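Local structure of phiAB6 tailspike (Unidentified phage, 5JS4) at residues 414-428 with 438-452. The protein probably binds and fragments the exopolysaccharide of the host bacterium Acinetobacter baumannii, working as a trimeric beta-helical phage tailspike. Sequence-based numbering, arbitrary orientation.
Sequences TFHNIYFQLGDGHAM and DFDNIIFESMNGGIK
Phe415 and Phe439 point the same way into the interior of the coil, their planes 14° apart but slid so far that the rings barely overlap. Met428, its chain bent at the last torsion, lays CE over the centre of the Phe415 ring and sets SD at the edge of the Phe439 ring, a Met-aromatic contact. Farther along, the Phe420 ring is clamped: Ala427 CB sits over one face, Ile418 CG2 over the other, and Ile442 CG2 meets its edge 3.7 Å from CE2. Met447 folds back, bringing CE to 3.4 Å from His426 O. This interior is tight. The outer face meets neighbouring subunits: His416 NE2 donates to Asp438 OD2 at 2.8 Å, on the anti side, somewhat out of the carboxylate plane, while Asn441 of the third subunit packs on His416. Tyr419 takes Ile443 CD1 over one ring face, and Tyr419 OH donates to Glu445 OE1 at 2.6 Å. Looser is the water-touched turn, where Asn448 ND2 reaches Asp424 O from above the carbonyl plane at 2.9 Å and its OD1 accepts from the backbone N of Thr471 and Ala472. Parallel strands, in register from 414-421 with 438-445 and resuming one residue shifted at Met428 with Ile451, with like residues side by side inside (Phe415 with Phe439, Phe420 with Phe444), are successive coils of the right-handed parallel beta-helix of pectate lyase-like tailspikes.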
loop_
_atom_site.group_PDB
_atom_site.type_symbol
_atom_site.label_atom_id
_atom_site.label_comp_id
_atom_site.label_asym_id
_atom_site.label_seq_id
_atom_site.Cartn_x
_atom_site.Cartn_y
_atom_site.Cartn_z
ATOM N N THR A 414 -3.656 -12.114 7.221
ATOM C CA THR A 414 -3.880 -10.672 7.165
ATOM C C THR A 414 -4.404 -10.176 8.508
ATOM O O THR A 414 -5.257 -10.813 9.132
ATOM C CB THR A 414 -4.844 -10.273 6.030
ATOM O OG1 THR A 414 -6.149 -10.811 6.277
ATOM C CG2 THR A 414 -4.325 -10.777 4.683
ATOM N N PHE A 415 -3.875 -9.033 8.933
ATOM C CA PHE A 415 -4.170 -8.451 10.231
ATOM C C PHE A 415 -4.393 -6.959 10.042
ATOM O O PHE A 415 -3.435 -6.201 9.912
ATOM C CB PHE A 415 -3.024 -8.734 11.200
ATOM C CG PHE A 415 -2.835 -10.195 11.472
ATOM C CD1 PHE A 415 -3.600 -10.837 12.437
ATOM C CD2 PHE A 415 -1.932 -10.941 10.732
ATOM C CE1 PHE A 415 -3.444 -12.192 12.678
ATOM C CE2 PHE A 415 -1.778 -12.297 10.961
ATOM C CZ PHE A 415 -2.535 -12.922 11.936
ATOM N N HIS A 416 -5.662 -6.556 9.994
ATOM C CA HIS A 416 -6.033 -5.179 9.666
ATOM C C HIS A 416 -6.951 -4.573 10.710
ATOM O O HIS A 416 -7.771 -5.268 11.298
ATOM C CB HIS A 416 -6.776 -5.121 8.327
ATOM C CG HIS A 416 -5.965 -5.563 7.149
ATOM N ND1 HIS A 416 -6.543 -5.967 5.965
ATOM C CD2 HIS A 416 -4.629 -5.672 6.971
ATOM C CE1 HIS A 416 -5.595 -6.296 5.105
ATOM N NE2 HIS A 416 -4.424 -6.121 5.689
ATOM N N ASN A 417 -6.842 -3.260 10.898
ATOM C CA ASN A 417 -7.789 -2.514 11.727
ATOM C C ASN A 417 -7.891 -3.103 13.133
ATOM O O ASN A 417 -8.987 -3.408 13.605
ATOM C CB ASN A 417 -9.194 -2.476 11.083
ATOM C CG ASN A 417 -9.214 -1.895 9.671
ATOM O OD1 ASN A 417 -10.186 -2.094 8.937
ATOM N ND2 ASN A 417 -8.181 -1.164 9.294
ATOM N N ILE A 418 -6.746 -3.280 13.788
ATOM C CA ILE A 418 -6.711 -3.828 15.140
ATOM C C ILE A 418 -6.198 -2.782 16.117
ATOM O O ILE A 418 -5.142 -2.180 15.901
ATOM C CB ILE A 418 -5.820 -5.081 15.263
ATOM C CG1 ILE A 418 -6.131 -6.089 14.151
ATOM C CG2 ILE A 418 -6.021 -5.721 16.636
ATOM C CD1 ILE A 418 -5.143 -7.235 14.070
ATOM N N TYR A 419 -6.961 -2.586 17.190
ATOM C CA TYR A 419 -6.628 -1.666 18.269
ATOM C C TYR A 419 -6.219 -2.498 19.482
ATOM O O TYR A 419 -7.071 -3.100 20.135
ATOM C CB TYR A 419 -7.860 -0.815 18.596
ATOM C CG TYR A 419 -7.636 0.503 19.322
ATOM C CD1 TYR A 419 -6.521 0.732 20.133
ATOM C CD2 TYR A 419 -8.582 1.512 19.216
ATOM C CE1 TYR A 419 -6.357 1.945 20.796
ATOM C CE2 TYR A 419 -8.427 2.718 19.870
ATOM C CZ TYR A 419 -7.316 2.932 20.659
ATOM O OH TYR A 419 -7.185 4.143 21.300
ATOM N N PHE A 420 -4.919 -2.551 19.756
ATOM C CA PHE A 420 -4.392 -3.196 20.959
ATOM C C PHE A 420 -4.203 -2.117 22.028
ATOM O O PHE A 420 -3.421 -1.185 21.824
ATOM C CB PHE A 420 -3.031 -3.848 20.691
ATOM C CG PHE A 420 -3.034 -4.917 19.624
ATOM C CD1 PHE A 420 -3.257 -6.245 19.954
ATOM C CD2 PHE A 420 -2.740 -4.602 18.302
ATOM C CE1 PHE A 420 -3.225 -7.235 18.984
ATOM C CE2 PHE A 420 -2.704 -5.587 17.326
ATOM C CZ PHE A 420 -2.945 -6.906 17.670
ATOM N N GLN A 421 -4.893 -2.237 23.163
ATOM C CA GLN A 421 -4.786 -1.226 24.222
ATOM C C GLN A 421 -4.575 -1.825 25.608
ATOM O O GLN A 421 -5.274 -2.759 26.010
ATOM C CB GLN A 421 -6.015 -0.311 24.245
ATOM C CG GLN A 421 -5.860 0.877 25.194
ATOM C CD GLN A 421 -6.955 1.924 25.053
ATOM O OE1 GLN A 421 -7.359 2.279 23.944
ATOM N NE2 GLN A 421 -7.427 2.440 26.182
ATOM N N LEU A 422 -3.604 -1.261 26.327
ATOM C CA LEU A 422 -3.389 -1.529 27.755
ATOM C C LEU A 422 -3.158 -3.007 28.097
ATOM O O LEU A 422 -3.588 -3.494 29.147
ATOM C CB LEU A 422 -4.525 -0.913 28.589
ATOM C CG LEU A 422 -4.393 0.599 28.799
ATOM C CD1 LEU A 422 -5.702 1.206 29.281
ATOM C CD2 LEU A 422 -3.265 0.920 29.772
ATOM N N GLY A 423 -2.457 -3.707 27.208
ATOM C CA GLY A 423 -2.030 -5.076 27.462
ATOM C C GLY A 423 -0.751 -5.112 28.280
ATOM O O GLY A 423 0.136 -4.275 28.093
ATOM N N ASP A 424 -0.650 -6.090 29.178
ATOM C CA ASP A 424 0.542 -6.261 30.015
ATOM C C ASP A 424 1.709 -6.869 29.245
ATOM O O ASP A 424 2.848 -6.816 29.708
ATOM C CB ASP A 424 0.241 -7.166 31.216
ATOM C CG ASP A 424 -0.872 -6.637 32.090
ATOM O OD1 ASP A 424 -0.876 -5.425 32.392
ATOM O OD2 ASP A 424 -1.746 -7.441 32.480
ATOM N N GLY A 425 1.423 -7.471 28.091
ATOM C CA GLY A 425 2.442 -8.122 27.278
ATOM C C GLY A 425 2.508 -7.534 25.882
ATOM O O GLY A 425 2.537 -6.314 25.717
ATOM N N HIS A 426 2.526 -8.412 24.881
ATOM C CA HIS A 426 2.643 -8.006 23.481
ATOM C C HIS A 426 1.287 -7.912 22.792
ATOM O O HIS A 426 0.283 -8.428 23.282
ATOM C CB HIS A 426 3.512 -9.008 22.716
ATOM C CG HIS A 426 4.977 -8.853 22.968
ATOM N ND1 HIS A 426 5.569 -9.199 24.164
ATOM C CD2 HIS A 426 5.973 -8.395 22.173
ATOM C CE1 HIS A 426 6.866 -8.956 24.096
ATOM N NE2 HIS A 426 7.137 -8.467 22.899
ATOM N N ALA A 427 1.273 -7.253 21.640
ATOM C CA ALA A 427 0.111 -7.286 20.764
ATOM C C ALA A 427 -0.006 -8.674 20.138
ATOM O O ALA A 427 -1.045 -9.326 20.244
ATOM C CB ALA A 427 0.227 -6.224 19.684
ATOM N N MET A 428 1.071 -9.110 19.486
ATOM C CA MET A 428 1.115 -10.412 18.819
ATOM C C MET A 428 2.433 -11.120 19.105
ATOM O O MET A 428 3.495 -10.501 19.053
ATOM C CB MET A 428 0.964 -10.246 17.307
ATOM C CG MET A 428 -0.296 -9.517 16.884
ATOM S SD MET A 428 -0.479 -9.420 15.096
ATOM C CE MET A 428 -0.824 -11.121 14.667
ATOM N N ASP A 438 0.289 -9.844 6.053
ATOM C CA ASP A 438 0.024 -8.423 5.872
ATOM C C ASP A 438 -0.528 -7.829 7.162
ATOM O O ASP A 438 -1.426 -8.401 7.776
ATOM C CB ASP A 438 -0.986 -8.224 4.741
ATOM C CG ASP A 438 -1.021 -6.801 4.230
ATOM O OD1 ASP A 438 0.055 -6.264 3.904
ATOM O OD2 ASP A 438 -2.131 -6.228 4.135
ATOM N N PHE A 439 0.019 -6.682 7.554
ATOM C CA PHE A 439 -0.367 -5.980 8.772
ATOM C C PHE A 439 -0.613 -4.523 8.398
ATOM O O PHE A 439 0.263 -3.893 7.816
ATOM C CB PHE A 439 0.756 -6.054 9.805
ATOM C CG PHE A 439 1.198 -7.453 10.139
ATOM C CD1 PHE A 439 2.104 -8.126 9.326
ATOM C CD2 PHE A 439 0.720 -8.096 11.276
ATOM C CE1 PHE A 439 2.519 -9.410 9.638
ATOM C CE2 PHE A 439 1.134 -9.378 11.593
ATOM C CZ PHE A 439 2.032 -10.038 10.773
ATOM N N ASP A 440 -1.786 -3.984 8.724
ATOM C CA ASP A 440 -2.132 -2.622 8.297
ATOM C C ASP A 440 -3.151 -1.977 9.230
ATOM O O ASP A 440 -4.099 -2.629 9.678
ATOM C CB ASP A 440 -2.683 -2.651 6.862
ATOM C CG ASP A 440 -2.547 -1.311 6.125
ATOM O OD1 ASP A 440 -2.063 -0.310 6.699
ATOM O OD2 ASP A 440 -2.931 -1.264 4.936
ATOM N N ASN A 441 -2.959 -0.688 9.494
ATOM C CA ASN A 441 -3.875 0.099 10.314
ATOM C C ASN A 441 -4.054 -0.518 11.692
ATOM O O ASN A 441 -5.162 -0.832 12.130
ATOM C CB ASN A 441 -5.205 0.292 9.586
ATOM C CG ASN A 441 -5.040 1.041 8.279
ATOM O OD1 ASN A 441 -5.520 0.605 7.224
ATOM N ND2 ASN A 441 -4.337 2.160 8.332
ATOM N N ILE A 442 -2.917 -0.679 12.360
ATOM C CA ILE A 442 -2.848 -1.273 13.677
ATOM C C ILE A 442 -2.435 -0.194 14.673
ATOM O O ILE A 442 -1.638 0.697 14.356
ATOM C CB ILE A 442 -1.873 -2.467 13.672
ATOM C CG1 ILE A 442 -2.519 -3.640 12.919
ATOM C CG2 ILE A 442 -1.487 -2.884 15.089
ATOM C CD1 ILE A 442 -1.587 -4.789 12.621
ATOM N N ILE A 443 -3.007 -0.275 15.869
ATOM C CA ILE A 443 -2.733 0.669 16.941
ATOM C C ILE A 443 -2.184 -0.107 18.133
ATOM O O ILE A 443 -2.778 -1.107 18.546
ATOM C CB ILE A 443 -4.013 1.414 17.384
ATOM C CG1 ILE A 443 -4.741 2.032 16.181
ATOM C CG2 ILE A 443 -3.678 2.486 18.414
ATOM C CD1 ILE A 443 -6.148 2.491 16.499
ATOM N N PHE A 444 -1.043 0.341 18.657
ATOM C CA PHE A 444 -0.533 -0.122 19.947
ATOM C C PHE A 444 -0.639 1.052 20.909
ATOM O O PHE A 444 0.099 2.027 20.770
ATOM C CB PHE A 444 0.945 -0.534 19.893
ATOM C CG PHE A 444 1.273 -1.616 18.899
ATOM C CD1 PHE A 444 0.371 -2.625 18.579
ATOM C CD2 PHE A 444 2.538 -1.649 18.320
ATOM C CE1 PHE A 444 0.717 -3.620 17.679
ATOM C CE2 PHE A 444 2.885 -2.638 17.419
ATOM C CZ PHE A 444 1.974 -3.625 17.100
ATOM N N GLU A 445 -1.548 0.968 21.873
ATOM C CA GLU A 445 -1.683 2.020 22.881
ATOM C C GLU A 445 -1.417 1.447 24.267
ATOM O O GLU A 445 -2.155 0.589 24.736
ATOM C CB GLU A 445 -3.068 2.669 22.827
ATOM C CG GLU A 445 -3.216 3.844 23.789
ATOM C CD GLU A 445 -4.516 4.607 23.620
ATOM O OE1 GLU A 445 -4.998 4.738 22.476
ATOM O OE2 GLU A 445 -5.048 5.097 24.640
ATOM N N SER A 446 -0.356 1.928 24.910
ATOM C CA SER A 446 0.027 1.473 26.248
ATOM C C SER A 446 0.120 -0.054 26.334
ATOM O O SER A 446 -0.470 -0.675 27.216
ATOM C CB SER A 446 -0.942 2.027 27.299
ATOM O OG SER A 446 -0.931 3.444 27.290
ATOM N N MET A 447 0.849 -0.646 25.394
ATOM C CA MET A 447 1.187 -2.069 25.443
ATOM C C MET A 447 2.590 -2.204 26.031
ATOM O O MET A 447 3.274 -1.206 26.236
ATOM C CB MET A 447 1.158 -2.679 24.039
ATOM C CG MET A 447 -0.179 -2.572 23.315
ATOM S SD MET A 447 -1.500 -3.560 24.042
ATOM C CE MET A 447 -0.895 -5.226 23.786
ATOM N N ASN A 448 3.020 -3.433 26.297
ATOM C CA ASN A 448 4.405 -3.691 26.713
ATOM C C ASN A 448 5.205 -4.423 25.639
ATOM O O ASN A 448 6.277 -4.966 25.903
ATOM C CB ASN A 448 4.430 -4.467 28.033
ATOM C CG ASN A 448 4.247 -3.569 29.240
ATOM O OD1 ASN A 448 4.576 -2.383 29.200
ATOM N ND2 ASN A 448 3.722 -4.129 30.324
ATOM N N GLY A 449 4.681 -4.415 24.419
ATOM C CA GLY A 449 5.339 -5.052 23.289
ATOM C C GLY A 449 4.451 -4.955 22.068
ATOM O O GLY A 449 3.233 -4.842 22.194
ATOM N N GLY A 450 5.065 -4.987 20.890
ATOM C CA GLY A 450 4.330 -4.911 19.630
ATOM C C GLY A 450 4.120 -6.291 19.045
ATOM O O GLY A 450 3.520 -7.159 19.685
ATOM N N ILE A 451 4.606 -6.482 17.819
ATOM C CA ILE A 451 4.601 -7.782 17.163
ATOM C C ILE A 451 5.972 -8.415 17.352
ATOM O O ILE A 451 6.988 -7.822 16.986
ATOM C CB ILE A 451 4.297 -7.648 15.658
ATOM C CG1 ILE A 451 2.861 -7.152 15.461
ATOM C CG2 ILE A 451 4.499 -8.977 14.936
ATOM C CD1 ILE A 451 2.589 -6.581 14.086
ATOM N N LYS A 452 5.989 -9.616 17.925
ATOM C CA LYS A 452 7.217 -10.368 18.139
ATOM C C LYS A 452 7.160 -11.668 17.345
ATOM O O LYS A 452 6.131 -12.343 17.322
ATOM C CB LYS A 452 7.412 -10.660 19.627
ATOM C CG LYS A 452 8.725 -11.353 19.965
ATOM C CD LYS A 452 8.824 -11.643 21.453
ATOM C CE LYS A 452 10.125 -12.347 21.791
ATOM N NZ LYS A 452 10.266 -12.576 23.255
HETATM O O HOH W 1 -7.996 5.623 24.306
HETATM O O HOH W 2 1.697 -4.181 32.952
#